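Local coordinates for protein vibralactone Cyclase (Boreostereum vibrans, PDB 6KD0) that catalyses the cyclisation that forms the fused bicyclic beta-lactone of vibralactone, using an alpha/beta-hydrolase fold, at residues A[33-38]-A[106-111]; A[78-83]-A[153-158]; A[123-128]-A[329-334]; A[144-149]-A[183-188]; A[268-273]-A[288-293]. All coordinates share one frame; numbering follows the deposited sequence.

Contact 1. Residues A[33-38]-A[106-111]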
# COMPACT_ATOMS: atom_id res chain seq x y z
N PRO A 33 23.61 1.63 0.60
CA PRO A 33 23.41 2.86 -0.17
C PRO A 33 22.72 3.92 0.67
O PRO A 33 21.79 3.61 1.44
CB PRO A 33 22.51 2.42 -1.33
CG PRO A 33 22.71 0.95 -1.43
CD PRO A 33 23.00 0.45 -0.06
N PRO A 34 23.14 5.18 0.54
CA PRO A 34 22.51 6.27 1.30
C PRO A 34 21.14 6.62 0.73
O PRO A 34 20.78 6.19 -0.37
CB PRO A 34 23.49 7.43 1.13
CG PRO A 34 24.15 7.17 -0.20
CD PRO A 34 24.18 5.67 -0.38
N LEU A 35 20.38 7.41 1.49
CA LEU A 35 19.00 7.72 1.11
C LEU A 35 18.93 8.33 -0.29
O LEU A 35 18.04 7.98 -1.09
CB LEU A 35 18.36 8.66 2.13
CG LEU A 35 16.89 8.98 1.85
CD1 LEU A 35 16.06 7.72 1.60
CD2 LEU A 35 16.33 9.77 3.00
N GLU A 36 19.84 9.25 -0.61
CA GLU A 36 19.78 9.90 -1.92
C GLU A 36 19.97 8.90 -3.04
O GLU A 36 19.32 9.01 -4.09
CB GLU A 36 20.82 11.02 -2.03
CG GLU A 36 22.26 10.56 -1.99
CD GLU A 36 22.86 10.65 -0.59
OE1 GLU A 36 24.11 10.69 -0.51
OE2 GLU A 36 22.09 10.66 0.41
N ALA A 37 20.80 7.87 -2.83
CA ALA A 37 20.98 6.84 -3.86
C ALA A 37 19.73 5.98 -4.00
O ALA A 37 19.40 5.53 -5.10
CB ALA A 37 22.20 5.99 -3.55
N ARG A 38 19.01 5.73 -2.90
CA ARG A 38 17.78 4.95 -2.99
C ARG A 38 16.67 5.72 -3.71
O ARG A 38 15.96 5.18 -4.57
CB ARG A 38 17.35 4.54 -1.58
CG ARG A 38 18.31 3.56 -0.91
CD ARG A 38 18.18 3.54 0.61
NE ARG A 38 19.17 2.66 1.24
CZ ARG A 38 19.06 1.34 1.36
NH1 ARG A 38 17.98 0.70 0.91
NH2 ARG A 38 20.03 0.65 1.95
N TRP A 106 8.35 5.09 3.81
CA TRP A 106 8.01 6.42 4.34
C TRP A 106 8.97 7.51 3.88
O TRP A 106 8.68 8.70 4.08
CB TRP A 106 7.94 6.45 5.87
CG TRP A 106 7.00 5.47 6.47
CD1 TRP A 106 5.63 5.42 6.31
CD2 TRP A 106 7.34 4.40 7.36
NE1 TRP A 106 5.11 4.36 7.03
CE2 TRP A 106 6.13 3.73 7.69
CE3 TRP A 106 8.55 3.93 7.90
CZ2 TRP A 106 6.11 2.62 8.54
CZ3 TRP A 106 8.52 2.83 8.75
CH2 TRP A 106 7.30 2.18 9.05
N ALA A 107 10.09 7.13 3.24
CA ALA A 107 11.18 8.04 2.91
C ALA A 107 11.34 8.28 1.42
O ALA A 107 12.14 9.14 1.03
CB ALA A 107 12.50 7.50 3.48
N ILE A 108 10.63 7.54 0.57
CA ILE A 108 10.80 7.60 -0.87
C ILE A 108 9.42 7.67 -1.52
O ILE A 108 8.47 7.05 -1.03
CB ILE A 108 11.57 6.37 -1.39
CG1 ILE A 108 12.90 6.21 -0.66
CG2 ILE A 108 11.72 6.41 -2.92
CD1 ILE A 108 13.52 4.81 -0.83
N GLY A 109 9.31 8.43 -2.61
CA GLY A 109 8.29 8.19 -3.61
C GLY A 109 7.27 9.31 -3.72
O GLY A 109 7.26 10.27 -2.95
N ASN A 110 6.40 9.14 -4.71
CA ASN A 110 5.33 10.07 -5.05
C ASN A 110 4.40 9.32 -6.01
O ASN A 110 4.55 8.11 -6.21
CB ASN A 110 5.90 11.38 -5.63
CG ASN A 110 6.51 11.24 -7.03
OD1 ASN A 110 6.57 10.15 -7.62
ND2 ASN A 110 6.95 12.37 -7.58
N TYR A 111 3.45 10.04 -6.60
CA TYR A 111 2.46 9.41 -7.50
C TYR A 111 3.10 8.69 -8.71
O TYR A 111 2.47 7.79 -9.30
CB TYR A 111 1.49 10.48 -8.00
CG TYR A 111 2.17 11.36 -9.04
CD1 TYR A 111 3.05 12.36 -8.66
CD2 TYR A 111 1.98 11.14 -10.41
CE1 TYR A 111 3.73 13.15 -9.61
CE2 TYR A 111 2.63 11.92 -11.36
CZ TYR A 111 3.49 12.91 -10.96
OH TYR A 111 4.13 13.67 -11.91

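Contact 2. Residues A[78-83]-A[153-158]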
# COMPACT_ATOMS: atom_id res chain seq x y z
N MET A 78 -0.28 19.81 -0.74
CA MET A 78 0.07 18.46 -1.15
C MET A 78 -0.48 18.24 -2.55
O MET A 78 -1.63 18.59 -2.82
CB MET A 78 -0.52 17.41 -0.18
CG MET A 78 -0.34 15.99 -0.66
SD MET A 78 -0.77 14.69 0.53
CE MET A 78 -2.54 14.96 0.68
N HIS A 79 0.35 17.68 -3.43
CA HIS A 79 -0.11 17.30 -4.76
C HIS A 79 -0.95 16.03 -4.70
O HIS A 79 -0.60 15.06 -4.02
CB HIS A 79 1.09 17.08 -5.68
CG HIS A 79 0.74 16.44 -6.98
ND1 HIS A 79 1.37 15.30 -7.45
CD2 HIS A 79 -0.19 16.76 -7.91
CE1 HIS A 79 0.86 14.97 -8.62
NE2 HIS A 79 -0.10 15.83 -8.92
N VAL A 80 -2.06 16.04 -5.43
CA VAL A 80 -2.99 14.92 -5.54
C VAL A 80 -3.24 14.70 -7.02
O VAL A 80 -3.46 15.66 -7.76
CB VAL A 80 -4.32 15.24 -4.81
CG1 VAL A 80 -5.35 14.19 -5.11
CG2 VAL A 80 -4.09 15.38 -3.30
N ARG A 81 -3.21 13.45 -7.47
CA ARG A 81 -3.58 13.15 -8.84
C ARG A 81 -4.80 12.23 -8.85
O ARG A 81 -4.87 11.26 -8.08
CB ARG A 81 -2.43 12.50 -9.60
CG ARG A 81 -2.83 11.92 -10.97
CD ARG A 81 -1.60 11.64 -11.84
NE ARG A 81 -1.07 12.86 -12.42
CZ ARG A 81 -0.20 12.91 -13.43
NH1 ARG A 81 0.25 11.79 -13.98
NH2 ARG A 81 0.21 14.08 -13.88
N THR A 82 -5.75 12.53 -9.74
CA THR A 82 -6.95 11.73 -9.91
C THR A 82 -6.96 11.16 -11.33
O THR A 82 -6.52 11.81 -12.29
CB THR A 82 -8.23 12.55 -9.65
OG1 THR A 82 -8.36 13.60 -10.62
CG2 THR A 82 -8.20 13.17 -8.26
N TYR A 83 -7.48 9.94 -11.42
CA TYR A 83 -7.49 9.10 -12.61
C TYR A 83 -8.96 8.79 -12.86
O TYR A 83 -9.59 8.08 -12.06
CB TYR A 83 -6.69 7.81 -12.39
CG TYR A 83 -5.24 8.01 -11.98
CD1 TYR A 83 -4.92 8.38 -10.67
CD2 TYR A 83 -4.20 7.83 -12.88
CE1 TYR A 83 -3.61 8.58 -10.29
CE2 TYR A 83 -2.88 8.02 -12.51
CZ TYR A 83 -2.59 8.40 -11.21
OH TYR A 83 -1.28 8.61 -10.82
N LEU A 153 -7.48 11.82 2.17
CA LEU A 153 -8.66 10.96 2.19
C LEU A 153 -9.91 11.79 2.44
O LEU A 153 -10.95 11.59 1.78
CB LEU A 153 -8.50 9.88 3.27
CG LEU A 153 -9.59 8.81 3.36
CD1 LEU A 153 -9.61 7.97 2.08
CD2 LEU A 153 -9.42 7.91 4.59
N LYS A 154 -9.81 12.77 3.34
CA LYS A 154 -10.93 13.66 3.61
C LYS A 154 -11.25 14.50 2.38
O LYS A 154 -12.42 14.66 2.02
CB LYS A 154 -10.63 14.56 4.80
CG LYS A 154 -10.69 13.87 6.16
CD LYS A 154 -10.43 14.87 7.29
CE LYS A 154 -11.61 15.82 7.47
NZ LYS A 154 -11.35 16.86 8.53
N TRP A 155 -10.21 15.02 1.73
CA TRP A 155 -10.42 15.84 0.54
C TRP A 155 -11.12 15.03 -0.55
O TRP A 155 -12.08 15.50 -1.16
CB TRP A 155 -9.08 16.38 0.03
CG TRP A 155 -9.25 17.23 -1.18
CD1 TRP A 155 -9.47 18.57 -1.21
CD2 TRP A 155 -9.25 16.78 -2.55
NE1 TRP A 155 -9.60 19.00 -2.51
CE2 TRP A 155 -9.47 17.92 -3.35
CE3 TRP A 155 -9.09 15.54 -3.17
CZ2 TRP A 155 -9.52 17.85 -4.75
CZ3 TRP A 155 -9.14 15.48 -4.56
CH2 TRP A 155 -9.36 16.62 -5.33
N ALA A 156 -10.64 13.80 -0.78
CA ALA A 156 -11.20 12.97 -1.84
C ALA A 156 -12.65 12.62 -1.56
O ALA A 156 -13.49 12.62 -2.47
CB ALA A 156 -10.37 11.70 -2.02
N ALA A 157 -12.97 12.30 -0.29
CA ALA A 157 -14.36 12.03 0.07
C ALA A 157 -15.24 13.26 -0.16
O ALA A 157 -16.31 13.16 -0.76
CB ALA A 157 -14.45 11.56 1.53
N ALA A 158 -14.78 14.42 0.27
CA ALA A 158 -15.67 15.58 0.24
C ALA A 158 -15.79 16.19 -1.16
O ALA A 158 -16.81 16.80 -1.49
CB ALA A 158 -15.18 16.64 1.23

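Contact 3. Residues A[123-128]-A[329-334]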
# COMPACT_ATOMS: atom_id res chain seq x y z
N ASP A 123 -9.36 2.44 -15.81
CA ASP A 123 -10.09 1.99 -17.00
C ASP A 123 -10.63 0.59 -16.80
O ASP A 123 -11.78 0.31 -17.17
CB ASP A 123 -9.16 2.07 -18.21
CG ASP A 123 -9.76 1.45 -19.46
OD1 ASP A 123 -10.75 2.00 -19.98
OD2 ASP A 123 -9.21 0.43 -19.93
N LYS A 124 -9.85 -0.30 -16.17
CA LYS A 124 -10.27 -1.69 -16.06
C LYS A 124 -11.46 -1.83 -15.13
O LYS A 124 -12.39 -2.58 -15.42
CB LYS A 124 -9.10 -2.56 -15.58
CG LYS A 124 -9.50 -3.97 -15.17
CD LYS A 124 -8.84 -5.01 -16.04
CE LYS A 124 -9.45 -6.40 -15.80
NZ LYS A 124 -10.21 -6.86 -17.00
N LEU A 125 -11.46 -1.10 -14.02
CA LEU A 125 -12.48 -1.26 -12.99
C LEU A 125 -13.62 -0.26 -13.12
O LEU A 125 -14.65 -0.42 -12.44
CB LEU A 125 -11.84 -1.12 -11.60
CG LEU A 125 -11.38 -2.40 -10.94
CD1 LEU A 125 -10.73 -3.34 -11.93
CD2 LEU A 125 -10.44 -2.09 -9.79
N GLN A 126 -13.44 0.76 -13.95
CA GLN A 126 -14.34 1.90 -14.00
C GLN A 126 -14.50 2.53 -12.61
O GLN A 126 -15.60 2.62 -12.06
CB GLN A 126 -15.69 1.48 -14.60
CG GLN A 126 -15.57 1.04 -16.06
CD GLN A 126 -15.19 2.19 -16.98
OE1 GLN A 126 -15.99 3.09 -17.23
NE2 GLN A 126 -13.96 2.19 -17.46
N VAL A 127 -13.37 2.96 -12.05
CA VAL A 127 -13.36 3.70 -10.79
C VAL A 127 -12.45 4.91 -10.99
O VAL A 127 -11.55 4.89 -11.82
CB VAL A 127 -12.87 2.86 -9.59
CG1 VAL A 127 -13.71 1.59 -9.43
CG2 VAL A 127 -11.39 2.52 -9.75
N CYS A 128 -12.71 5.96 -10.21
CA CYS A 128 -11.80 7.09 -10.11
C CYS A 128 -10.74 6.76 -9.06
O CYS A 128 -11.08 6.42 -7.93
CB CYS A 128 -12.54 8.36 -9.70
SG CYS A 128 -13.80 8.85 -10.89
N GLU A 329 -4.01 -10.17 -9.31
CA GLU A 329 -4.72 -10.50 -8.08
C GLU A 329 -4.96 -9.26 -7.21
O GLU A 329 -5.96 -9.20 -6.49
CB GLU A 329 -3.96 -11.56 -7.30
CG GLU A 329 -4.68 -11.99 -6.02
CD GLU A 329 -4.33 -13.41 -5.59
OE1 GLU A 329 -5.10 -13.99 -4.78
OE2 GLU A 329 -3.29 -13.93 -6.06
N THR A 330 -4.06 -8.26 -7.28
CA THR A 330 -4.35 -6.96 -6.68
C THR A 330 -5.65 -6.40 -7.24
O THR A 330 -6.55 -5.97 -6.49
CB THR A 330 -3.20 -5.97 -6.94
OG1 THR A 330 -2.00 -6.43 -6.31
CG2 THR A 330 -3.56 -4.57 -6.42
N ILE A 331 -5.75 -6.40 -8.56
CA ILE A 331 -6.93 -5.84 -9.22
C ILE A 331 -8.17 -6.67 -8.91
O ILE A 331 -9.27 -6.12 -8.73
CB ILE A 331 -6.68 -5.72 -10.74
CG1 ILE A 331 -5.58 -4.68 -10.99
CG2 ILE A 331 -7.96 -5.37 -11.46
CD1 ILE A 331 -5.12 -4.62 -12.44
N GLU A 332 -8.02 -7.99 -8.80
CA GLU A 332 -9.14 -8.87 -8.42
C GLU A 332 -9.59 -8.61 -6.99
O GLU A 332 -10.79 -8.67 -6.69
CB GLU A 332 -8.75 -10.34 -8.57
CG GLU A 332 -8.89 -10.92 -9.97
CD GLU A 332 -8.30 -12.33 -10.07
OE1 GLU A 332 -8.11 -12.82 -11.21
OE2 GLU A 332 -8.03 -12.95 -9.00
N GLY A 333 -8.65 -8.34 -6.08
CA GLY A 333 -9.04 -7.99 -4.72
C GLY A 333 -9.77 -6.66 -4.67
O GLY A 333 -10.76 -6.50 -3.95
N MET A 334 -9.29 -5.68 -5.43
CA MET A 334 -10.05 -4.44 -5.59
C MET A 334 -11.46 -4.72 -6.09
O MET A 334 -12.43 -4.13 -5.60
CB MET A 334 -9.33 -3.49 -6.54
CG MET A 334 -8.01 -2.97 -5.98
SD MET A 334 -7.13 -1.90 -7.12
CE MET A 334 -5.85 -1.28 -6.00

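Contact 4. Residues A[144-149]-A[183-188]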
# COMPACT_ATOMS: atom_id res chain seq x y z
N THR A 144 3.61 12.88 10.33
CA THR A 144 3.29 13.85 9.28
C THR A 144 2.77 13.15 8.03
O THR A 144 1.75 13.56 7.46
CB THR A 144 4.49 14.72 8.95
OG1 THR A 144 4.85 15.44 10.13
CG2 THR A 144 4.13 15.69 7.82
N GLY A 145 3.45 12.09 7.60
CA GLY A 145 2.99 11.37 6.42
C GLY A 145 1.58 10.83 6.58
O GLY A 145 0.74 10.99 5.68
N ALA A 146 1.30 10.22 7.73
CA ALA A 146 -0.03 9.68 8.01
C ALA A 146 -1.08 10.78 8.01
O ALA A 146 -2.18 10.60 7.47
CB ALA A 146 -0.01 8.93 9.34
N LYS A 147 -0.77 11.93 8.62
CA LYS A 147 -1.73 13.03 8.63
C LYS A 147 -1.98 13.55 7.22
O LYS A 147 -3.12 13.89 6.89
CB LYS A 147 -1.24 14.15 9.56
CG LYS A 147 -1.39 13.79 11.05
CD LYS A 147 -1.09 15.01 11.93
CE LYS A 147 -1.14 14.66 13.42
NZ LYS A 147 -2.42 13.96 13.78
N ASP A 148 -0.95 13.62 6.36
CA ASP A 148 -1.16 14.00 4.96
C ASP A 148 -2.06 13.00 4.25
O ASP A 148 -2.96 13.38 3.49
CB ASP A 148 0.16 14.10 4.20
CG ASP A 148 1.00 15.31 4.60
OD1 ASP A 148 0.55 16.16 5.41
OD2 ASP A 148 2.14 15.41 4.09
N VAL A 149 -1.82 11.70 4.45
CA VAL A 149 -2.66 10.68 3.83
C VAL A 149 -4.10 10.86 4.27
O VAL A 149 -5.04 10.77 3.46
CB VAL A 149 -2.12 9.28 4.19
CG1 VAL A 149 -3.12 8.19 3.79
CG2 VAL A 149 -0.75 9.05 3.50
N SER A 183 -2.19 3.66 5.26
CA SER A 183 -3.62 3.48 5.03
C SER A 183 -4.27 2.70 6.17
O SER A 183 -5.45 2.92 6.45
CB SER A 183 -3.87 2.79 3.69
OG SER A 183 -3.56 1.42 3.79
N LEU A 184 -3.53 1.80 6.84
CA LEU A 184 -4.07 1.11 8.01
C LEU A 184 -4.38 2.10 9.11
O LEU A 184 -5.46 2.06 9.75
CB LEU A 184 -3.06 0.06 8.51
CG LEU A 184 -2.79 -1.16 7.61
CD1 LEU A 184 -1.77 -2.10 8.23
CD2 LEU A 184 -4.09 -1.90 7.26
N ILE A 185 -3.44 3.04 9.32
CA ILE A 185 -3.69 4.13 10.27
C ILE A 185 -4.94 4.91 9.85
O ILE A 185 -5.85 5.12 10.66
CB ILE A 185 -2.45 5.03 10.39
CG1 ILE A 185 -1.29 4.22 10.96
CG2 ILE A 185 -2.78 6.24 11.25
CD1 ILE A 185 0.07 4.81 10.75
N ALA A 186 -5.01 5.30 8.57
CA ALA A 186 -6.11 6.14 8.11
C ALA A 186 -7.45 5.43 8.28
O ALA A 186 -8.45 6.08 8.59
CB ALA A 186 -5.91 6.53 6.65
N ALA A 187 -7.49 4.12 8.07
CA ALA A 187 -8.76 3.40 8.18
C ALA A 187 -9.27 3.37 9.62
O ALA A 187 -10.48 3.52 9.87
CB ALA A 187 -8.59 1.98 7.63
N HIS A 188 -8.36 3.22 10.60
CA HIS A 188 -8.82 3.33 11.99
C HIS A 188 -9.35 4.73 12.30
O HIS A 188 -10.44 4.90 12.87
CB HIS A 188 -7.70 2.98 12.96
CG HIS A 188 -7.36 1.53 12.99
ND1 HIS A 188 -6.62 0.93 11.99
CD2 HIS A 188 -7.65 0.56 13.89
CE1 HIS A 188 -6.46 -0.35 12.28
NE2 HIS A 188 -7.07 -0.60 13.43

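Contact 5. Residues A[268-273]-A[288-293]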
# COMPACT_ATOMS: atom_id res chain seq x y z
N ALA A 268 -12.08 -3.61 15.62
CA ALA A 268 -13.43 -3.94 15.18
C ALA A 268 -13.94 -2.87 14.23
O ALA A 268 -13.48 -1.72 14.24
CB ALA A 268 -14.38 -4.06 16.38
N ASN A 269 -14.88 -3.27 13.37
CA ASN A 269 -15.64 -2.35 12.55
C ASN A 269 -14.76 -1.63 11.51
O ASN A 269 -15.09 -0.54 11.04
CB ASN A 269 -16.39 -1.33 13.42
CG ASN A 269 -17.52 -0.64 12.68
OD1 ASN A 269 -18.09 -1.20 11.73
ND2 ASN A 269 -17.85 0.59 13.09
N LEU A 270 -13.62 -2.25 11.14
CA LEU A 270 -12.81 -1.79 10.03
C LEU A 270 -13.43 -2.26 8.73
O LEU A 270 -14.28 -3.16 8.73
CB LEU A 270 -11.39 -2.34 10.16
CG LEU A 270 -10.59 -1.82 11.36
CD1 LEU A 270 -9.27 -2.55 11.47
CD2 LEU A 270 -10.35 -0.33 11.23
N PRO A 271 -13.04 -1.68 7.60
CA PRO A 271 -13.57 -2.16 6.31
C PRO A 271 -13.09 -3.56 6.00
O PRO A 271 -12.05 -4.00 6.52
CB PRO A 271 -13.02 -1.14 5.29
CG PRO A 271 -12.49 0.01 6.08
CD PRO A 271 -12.15 -0.51 7.44
N PRO A 272 -13.83 -4.30 5.18
CA PRO A 272 -13.34 -5.60 4.72
C PRO A 272 -11.94 -5.44 4.15
O PRO A 272 -11.63 -4.45 3.49
CB PRO A 272 -14.35 -6.02 3.65
CG PRO A 272 -15.56 -5.17 3.88
CD PRO A 272 -15.12 -3.92 4.59
N LEU A 273 -11.08 -6.41 4.43
CA LEU A 273 -9.64 -6.29 4.22
C LEU A 273 -9.14 -7.38 3.29
O LEU A 273 -9.29 -8.56 3.60
CB LEU A 273 -8.90 -6.36 5.55
CG LEU A 273 -7.38 -6.43 5.46
CD1 LEU A 273 -6.82 -5.16 4.83
CD2 LEU A 273 -6.80 -6.64 6.84
N LEU A 288 1.08 -10.70 8.88
CA LEU A 288 0.19 -11.83 9.17
C LEU A 288 -0.47 -11.68 10.53
O LEU A 288 -1.65 -11.99 10.70
CB LEU A 288 0.98 -13.13 9.08
CG LEU A 288 1.54 -13.50 7.70
CD1 LEU A 288 2.26 -14.84 7.77
CD2 LEU A 288 0.43 -13.52 6.68
N LEU A 289 0.27 -11.14 11.50
CA LEU A 289 -0.30 -10.91 12.83
C LEU A 289 -1.40 -9.87 12.76
O LEU A 289 -2.47 -10.05 13.36
CB LEU A 289 0.81 -10.47 13.78
CG LEU A 289 0.39 -10.05 15.17
CD1 LEU A 289 -0.28 -11.22 15.87
CD2 LEU A 289 1.63 -9.58 15.92
N TYR A 290 -1.15 -8.75 12.06
CA TYR A 290 -2.17 -7.71 11.93
C TYR A 290 -3.43 -8.29 11.29
O TYR A 290 -4.55 -8.05 11.76
CB TYR A 290 -1.62 -6.52 11.10
CG TYR A 290 -2.65 -5.42 10.90
CD1 TYR A 290 -3.60 -5.48 9.86
CD2 TYR A 290 -2.70 -4.33 11.76
CE1 TYR A 290 -4.54 -4.50 9.70
CE2 TYR A 290 -3.65 -3.34 11.61
CZ TYR A 290 -4.57 -3.43 10.58
OH TYR A 290 -5.51 -2.45 10.43
N HIS A 291 -3.25 -9.09 10.24
CA HIS A 291 -4.39 -9.72 9.59
C HIS A 291 -5.15 -10.65 10.54
O HIS A 291 -6.39 -10.69 10.53
CB HIS A 291 -3.91 -10.48 8.37
CG HIS A 291 -4.93 -11.41 7.80
ND1 HIS A 291 -4.93 -12.76 8.09
CD2 HIS A 291 -5.97 -11.19 6.97
CE1 HIS A 291 -5.93 -13.33 7.45
NE2 HIS A 291 -6.56 -12.41 6.75
N ALA A 292 -4.41 -11.41 11.36
CA ALA A 292 -5.05 -12.31 12.32
C ALA A 292 -5.87 -11.53 13.33
O ALA A 292 -7.00 -11.91 13.66
CB ALA A 292 -3.98 -13.15 13.03
N LEU A 293 -5.32 -10.41 13.83
CA LEU A 293 -6.05 -9.60 14.80
C LEU A 293 -7.29 -8.98 14.19
O LEU A 293 -8.32 -8.85 14.85
CB LEU A 293 -5.16 -8.51 15.38
CG LEU A 293 -4.04 -8.94 16.32
CD1 LEU A 293 -3.28 -7.71 16.73
CD2 LEU A 293 -4.61 -9.65 17.54

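Contact 1. Residues A[33-38]-A[106-111]
Leu35 and Arg38, one turn apart at the start of helix 35-54, meet Ala107 and Ile108 in the loop between strand 97-101 and helix 115-125. The Leu35 and Ile108 side chains run in opposite directions past each other. With its CG anti to the backbone N (chi1 -177°), Leu35 brings CD1 onto the loop, 4.0 Å from CB of Ala107. The same methyl flanks Ile108, its CD1 lying 4.2 Å from CG1 of that residue. Beyond CG1, the terminal CD1 of Ile108 lies 3.9 Å from CB of Arg38. Arg38 therefore gives the contact only the root of its side chain. From CG to NE the chain is extended and leads off the loop, and NE donates to O of Pro33 at 2.8 Å. That donor stands above the carbonyl plane, and the bond is bent (N-H...O 152°). NH1 of Arg38 forms a salt bridge with Glu241, and the arginine also makes a cation-pi contact with Phe32. Trp244 of helix 239-249 packs on both Leu35 and Arg38, while Arg39 donates to O of Ala107 from the next position in the helix. The chemistry is thus divided: methyl and methylene groups alone join these two segments, while the arginine charge is spent on tying the preceding turn and helix 239-249 to the start of helix 35-54.

Contact 2. Residues A[78-83]-A[153-158]
On one face of the central sheet of the alpha/beta-hydrolase fold, Val80 and Thr82 of strand 76-85 pack against Trp155 of helix 144-158. Being two apart in the strand, both residues direct their CB toward the helix. The indole bridges a wide gap, since the nearest CA atoms, of Thr82 and Ala156, are 9.2 Å apart. Trp155 crosses it because its CG is anti to the backbone N (chi1 -180°), which drives the six-membered ring outward from the helix. Its CZ3 corner does the touching, at 4.0 Å from CG1 of Val80. The two side chains cross obliquely there. CG2 of Thr82 comes up at the ring edge, near the ring plane, in a looser approach of 4.5 Å to CZ3 of Trp155. The threonine hydroxyl is used elsewhere: OG1 bonds to O of Glu67 in the adjoining strand 64-73. That strand also brings Tyr69 and Ile71 against the indole, so Trp155 is packed on two antiparallel neighbours at once. On its other flank, strand 76-85 pairs with strand 128-132, whose Val130 and Ile132 touch Val80 beneath helix 144-158.

Contact 3. Residues A[123-128]-A[329-334]
Leu125, at the C-terminal end of helix 115-125, fits against Ile331 and Met334 of helix 321-338, which lie one turn apart. From CA its bond to CB already points at the partner helix, but CB and CG stop short of it and only set the fork in place. Chi1 of -93° lies well off a staggered value, and the fork at CG sets one methyl on each of the two partners. CD1 goes to CG2 of Ile331 at 3.5 Å, closer than carbon atoms usually pack, so the fit is tight and perhaps slightly strained at this point. CD2 takes the other direction and rests 3.7 Å from CB of Met334, the two side chains crossing at about a right angle. Beyond that CB the methionine extends away from Leu125 toward the sheet. Lys124 adds the aliphatic part of its chain at the margin, its CG standing 4.3 Å from CG2 of Ile331. Just past Leu125 the chain leaves the helix at Gln126 with positive phi. The amide of Gln126 folds back, NE2 donating to O of Asp123 at 2.9 Å in a nearly straight bond (162°) that lies in the amide plane. Strand 128-132 follows almost at once. Met334 packs on Leu98 and Trp100 of strand 97-101, and Thr330 on Met276 of strand 273-278, so helix 321-338 spans the central strands while Leu125 fastens it to the end of helix 115-125, its neighbour on the same face of the sheet.

Contact 4. Residues A[144-149]-A[183-188]
Helices 144-158 and 178-192 come closest where Ala146 faces Ile185, their CA atoms 7.0 Å apart. Both segments are regular helix throughout, and an alanine in each touching pair, Ala146 and Ala186, is consistent with so near an approach. CB of Ala146 meets CG2 of Ile185 at 4.3 Å. One turn further along the first helix, CG1 of Val149 lies 4.3 Å from CB of Ala186. Each pair thus sets a single methyl of a branched residue against an alanine, the branched partner coming first from one helix and then from the other. All four residues are buried. Leu182, one turn before Ala186, also touches both Ala146 and Val149, and Trp189 packs on Ala146, extending the apolar seam along helix 178-192.

Asp148 and His188 point away from this seam, and both are buried and paired. Asp148 forms a salt bridge with Arg135. On the far side of the second helix, ND1 of His188 donates to O of Leu184 at 2.8 Å, almost straight (173°) and in the ring plane. This bond, together with that of NE2 to ND1 of His267, fixes the rotation of the imidazole. O of Leu184 also takes the helix bond from His188 N, at 3.2 Å, the two donors reaching it from opposite faces of the carbonyl plane. With ND1 of His188 acting as donor, NE2 probably accepts from His267. The chemistry of the interface is accordingly pure methyl contact at ordinary van der Waals spacing, with the buried histidine satisfied by partners on the side away from helix 144-158.

Contact 5. Residues A[268-273]-A[288-293]
Tyr290 of helix 284-296 reaches out to Leu270 and Leu273, which lie on the approach to strand 273-278 and at its first residue. Along the helix, Leu288 comes first and packs on Met303 of strand 301-307, away from the loop. Tyr290 then carries the contact. Its CG is anti to the backbone N (chi1 179°), which swings the ring out from the helix axis to the loop. The ring presents its edge to Leu273: CD2 of the leucine lies near the ring plane, 4.2 Å from CE1. At the end of the ring, OH of Tyr290 stands 3.9 Å from CD1 of Leu270, the leucine and the tyrosine approaching from opposite directions. His267 meets the same ring edge-to-face, and Leu184 and His188 of helix 178-192 pack on it as well, so the tyrosine is packed between helix 178-192 and the loop. His291 follows, on the flank of the helix nearer the sheet. Its CD2 remains 4.6 Å from CD2 of Leu273, just beyond close contact, while its ring rests on Thr301 and Met303. Leu293, at the end of the segment, turns to Tyr221 and Leu262 instead. One residue later Val294 touches both Leu270 and Leu273, completing the apolar patch. Leu273 is bonded through its backbone to Glu300 and Arg302, around the start of the neighbouring parallel strand 301-307. The arrangement is that of a beta-alpha-beta crossover near the edge of the alpha/beta-hydrolase sheet, the helix between the two strands folding back over the beginning of the first.

Contacts 2, 4 and 5 form a continuous layer on one face of the sheet, whereas contact 3 lies on the other. Helix 144-158 serves both contact 2 and contact 4, where CD2 of Leu153 touches CB of Ala186 at 4.3 Å. Contact 4 joins contact 5 through CD2 of Leu184, 3.5 Å from OH of Tyr290. Contact 1 reaches contact 2 through CD1 of Tyr111, 3.4 Å from CE1 of His79; its centre is about 27 Å from that of contact 3. A probable triad of Ser177, His311 and Asp281 has its serine on a nucleophile elbow leading into helix 178-192; Val149 and Met334 approach that elbow without touching it.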